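Long-range contact in hypothetical protein SO0527 (Shewanella oneidensis, PDB 2BBE), which is of unknown function but belongs to the antibiotic biosynthesis monooxygenase family and may therefore act as a monooxygenase: residues Q13-A18 with V65-D70. Residues are numbered along the deposited sequence; the frame is centred on the assembly and turned at random. Where two conformers were deposited one is given.
Sequences QIVCVA and VEKFVD
Four backbone hydrogen bonds pair strand 14-18 with strand 65-68, whose axes run antiparallel. Ile14 and Phe68 exchange a reciprocal pair, Ile14 N to Phe68 O (3.0 Å, 174° at the hydrogen) and Phe68 N to Ile14 O (2.8 Å), both in the carbonyl plane. Cys16 and Glu66 form the next such pair, less regularly: Cys16 N sits 50° above the plane of the Glu66 carbonyl. Between them, at the non-hydrogen-bonded pair Val15-Lys67, Lys67 CA lies 3.2 Å from Ile14 O in a CA-H...O contact.

Side-chain contacts divide between the two faces. On the Cys16 face, the extended Glu66 chain brings OE1 to 3.7 Å from Cys16 CB and into the plane of the Phe68 ring, at its edge. On the Val15 face, the Val15 and Lys67 side chains cross obliquely, with Val15 CG2 3.8 Å from Lys67 CG; the bend at chi3 (-72°) brings Lys67 CE nearly as close, and Lys67 NZ donates a hydrogen bond to Gln105 OE1.

This is the central strand pair of a four-stranded antiparallel sheet, consistent with the dimeric alpha-beta barrel fold of the family. Strands 95-107 and 47-55 flank it, helix 71-78 packs over Ile14, Cys16 and Glu66, and a third subunit meets Val15 and Val65.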
loop_
_atom_site.group_PDB
_atom_site.type_symbol
_atom_site.label_atom_id
_atom_site.label_comp_id
_atom_site.label_asym_id
_atom_site.label_seq_id
_atom_site.Cartn_x
_atom_site.Cartn_y
_atom_site.Cartn_z
ATOM N N GLN A 13 7.465 -3.301 12.533
ATOM C CA GLN A 13 7.732 -2.931 11.137
ATOM C C GLN A 13 8.614 -1.693 11.063
ATOM O O GLN A 13 8.594 -0.847 11.970
ATOM C CB GLN A 13 6.422 -2.751 10.362
ATOM C CG GLN A 13 5.639 -4.073 10.235
ATOM C CD GLN A 13 4.320 -3.886 9.530
ATOM O OE1 GLN A 13 4.212 -3.055 8.629
ATOM N NE2 GLN A 13 3.307 -4.651 9.930
ATOM N N ILE A 14 9.404 -1.604 9.999
ATOM C CA ILE A 14 10.397 -0.544 9.890
ATOM C C ILE A 14 10.112 0.256 8.638
ATOM O O ILE A 14 9.999 -0.302 7.529
ATOM C CB ILE A 14 11.854 -1.107 9.832
ATOM C CG1 ILE A 14 12.230 -1.776 11.178
ATOM C CG2 ILE A 14 12.853 0.002 9.447
ATOM C CD1 ILE A 14 12.308 -0.804 12.372
ATOM N N VAL A 15 9.973 1.558 8.829
ATOM C CA VAL A 15 9.790 2.492 7.717
ATOM C C VAL A 15 11.118 3.220 7.491
ATOM O O VAL A 15 11.814 3.546 8.451
ATOM C CB VAL A 15 8.617 3.480 8.002
ATOM C CG1 VAL A 15 8.634 4.707 7.019
ATOM C CG2 VAL A 15 7.261 2.726 7.895
ATOM N N CYS A 16 11.483 3.447 6.237
ATOM C CA CYS A 16 12.679 4.242 5.953
ATOM C C CYS A 16 12.400 5.251 4.868
ATOM O O CYS A 16 11.757 4.931 3.840
ATOM C CB CYS A 16 13.873 3.347 5.542
ATOM S SG CYS A 16 15.395 4.270 5.136
ATOM N N VAL A 17 12.866 6.475 5.090
ATOM C CA VAL A 17 12.843 7.501 4.054
ATOM C C VAL A 17 14.294 7.904 3.781
ATOM O O VAL A 17 15.009 8.323 4.696
ATOM C CB VAL A 17 12.007 8.736 4.456
ATOM C CG1 VAL A 17 12.068 9.808 3.347
ATOM C CG2 VAL A 17 10.529 8.332 4.732
ATOM N N ALA A 18 14.728 7.763 2.536
ATOM C CA ALA A 18 16.132 8.031 2.175
ATOM C C ALA A 18 16.131 8.981 0.978
ATOM O O ALA A 18 15.694 8.606 -0.125
ATOM C CB ALA A 18 16.860 6.683 1.834
ATOM N N VAL A 65 10.905 5.778 -0.437
ATOM C CA VAL A 65 9.974 5.570 0.664
ATOM C C VAL A 65 9.819 4.061 0.810
ATOM O O VAL A 65 9.386 3.370 -0.132
ATOM C CB VAL A 65 8.617 6.256 0.367
ATOM C CG1 VAL A 65 7.515 5.777 1.373
ATOM C CG2 VAL A 65 8.815 7.801 0.396
ATOM N N GLU A 66 10.205 3.548 1.978
ATOM C CA GLU A 66 10.412 2.114 2.146
ATOM C C GLU A 66 9.692 1.593 3.382
ATOM O O GLU A 66 9.457 2.359 4.334
ATOM C CB GLU A 66 11.923 1.811 2.311
ATOM C CG GLU A 66 12.865 2.575 1.357
ATOM C CD GLU A 66 14.356 2.338 1.663
ATOM O OE1 GLU A 66 14.688 1.473 2.510
ATOM O OE2 GLU A 66 15.206 3.018 1.035
ATOM N N LYS A 67 9.392 0.293 3.366
ATOM C CA LYS A 67 8.855 -0.417 4.540
ATOM C C LYS A 67 9.288 -1.880 4.501
ATOM O O LYS A 67 9.248 -2.530 3.444
ATOM C CB LYS A 67 7.321 -0.296 4.627
ATOM C CG LYS A 67 6.741 -0.570 6.028
ATOM C CD LYS A 67 5.188 -0.586 6.063
ATOM C CE LYS A 67 4.549 0.801 5.900
ATOM N NZ LYS A 67 3.013 0.776 6.019
ATOM N N PHE A 68 9.709 -2.388 5.658
ATOM C CA PHE A 68 10.191 -3.763 5.830
ATOM C C PHE A 68 9.497 -4.401 7.021
ATOM O O PHE A 68 9.052 -3.703 7.943
ATOM C CB PHE A 68 11.723 -3.795 6.031
ATOM C CG PHE A 68 12.476 -3.292 4.841
ATOM C CD1 PHE A 68 12.734 -1.923 4.697
ATOM C CD2 PHE A 68 12.885 -4.180 3.833
ATOM C CE1 PHE A 68 13.407 -1.436 3.560
ATOM C CE2 PHE A 68 13.546 -3.713 2.697
ATOM C CZ PHE A 68 13.806 -2.346 2.558
ATOM N N VAL A 69 9.383 -5.729 6.994
ATOM C CA VAL A 69 8.617 -6.441 8.021
ATOM C C VAL A 69 9.202 -6.239 9.435
ATOM O O VAL A 69 8.481 -6.312 10.433
ATOM C CB VAL A 69 8.472 -7.953 7.683
ATOM C CG1 VAL A 69 7.671 -8.138 6.381
ATOM C CG2 VAL A 69 9.821 -8.614 7.577
ATOM N N ASP A 70 10.511 -5.987 9.511
ATOM C CA ASP A 70 11.186 -5.787 10.806
ATOM C C ASP A 70 12.605 -5.313 10.595
ATOM O O ASP A 70 13.041 -5.184 9.464
ATOM C CB ASP A 70 11.143 -7.042 11.704
ATOM C CG ASP A 70 11.755 -8.292 11.053
ATOM O OD1 ASP A 70 12.678 -8.213 10.223
ATOM O OD2 ASP A 70 11.292 -9.396 11.413
#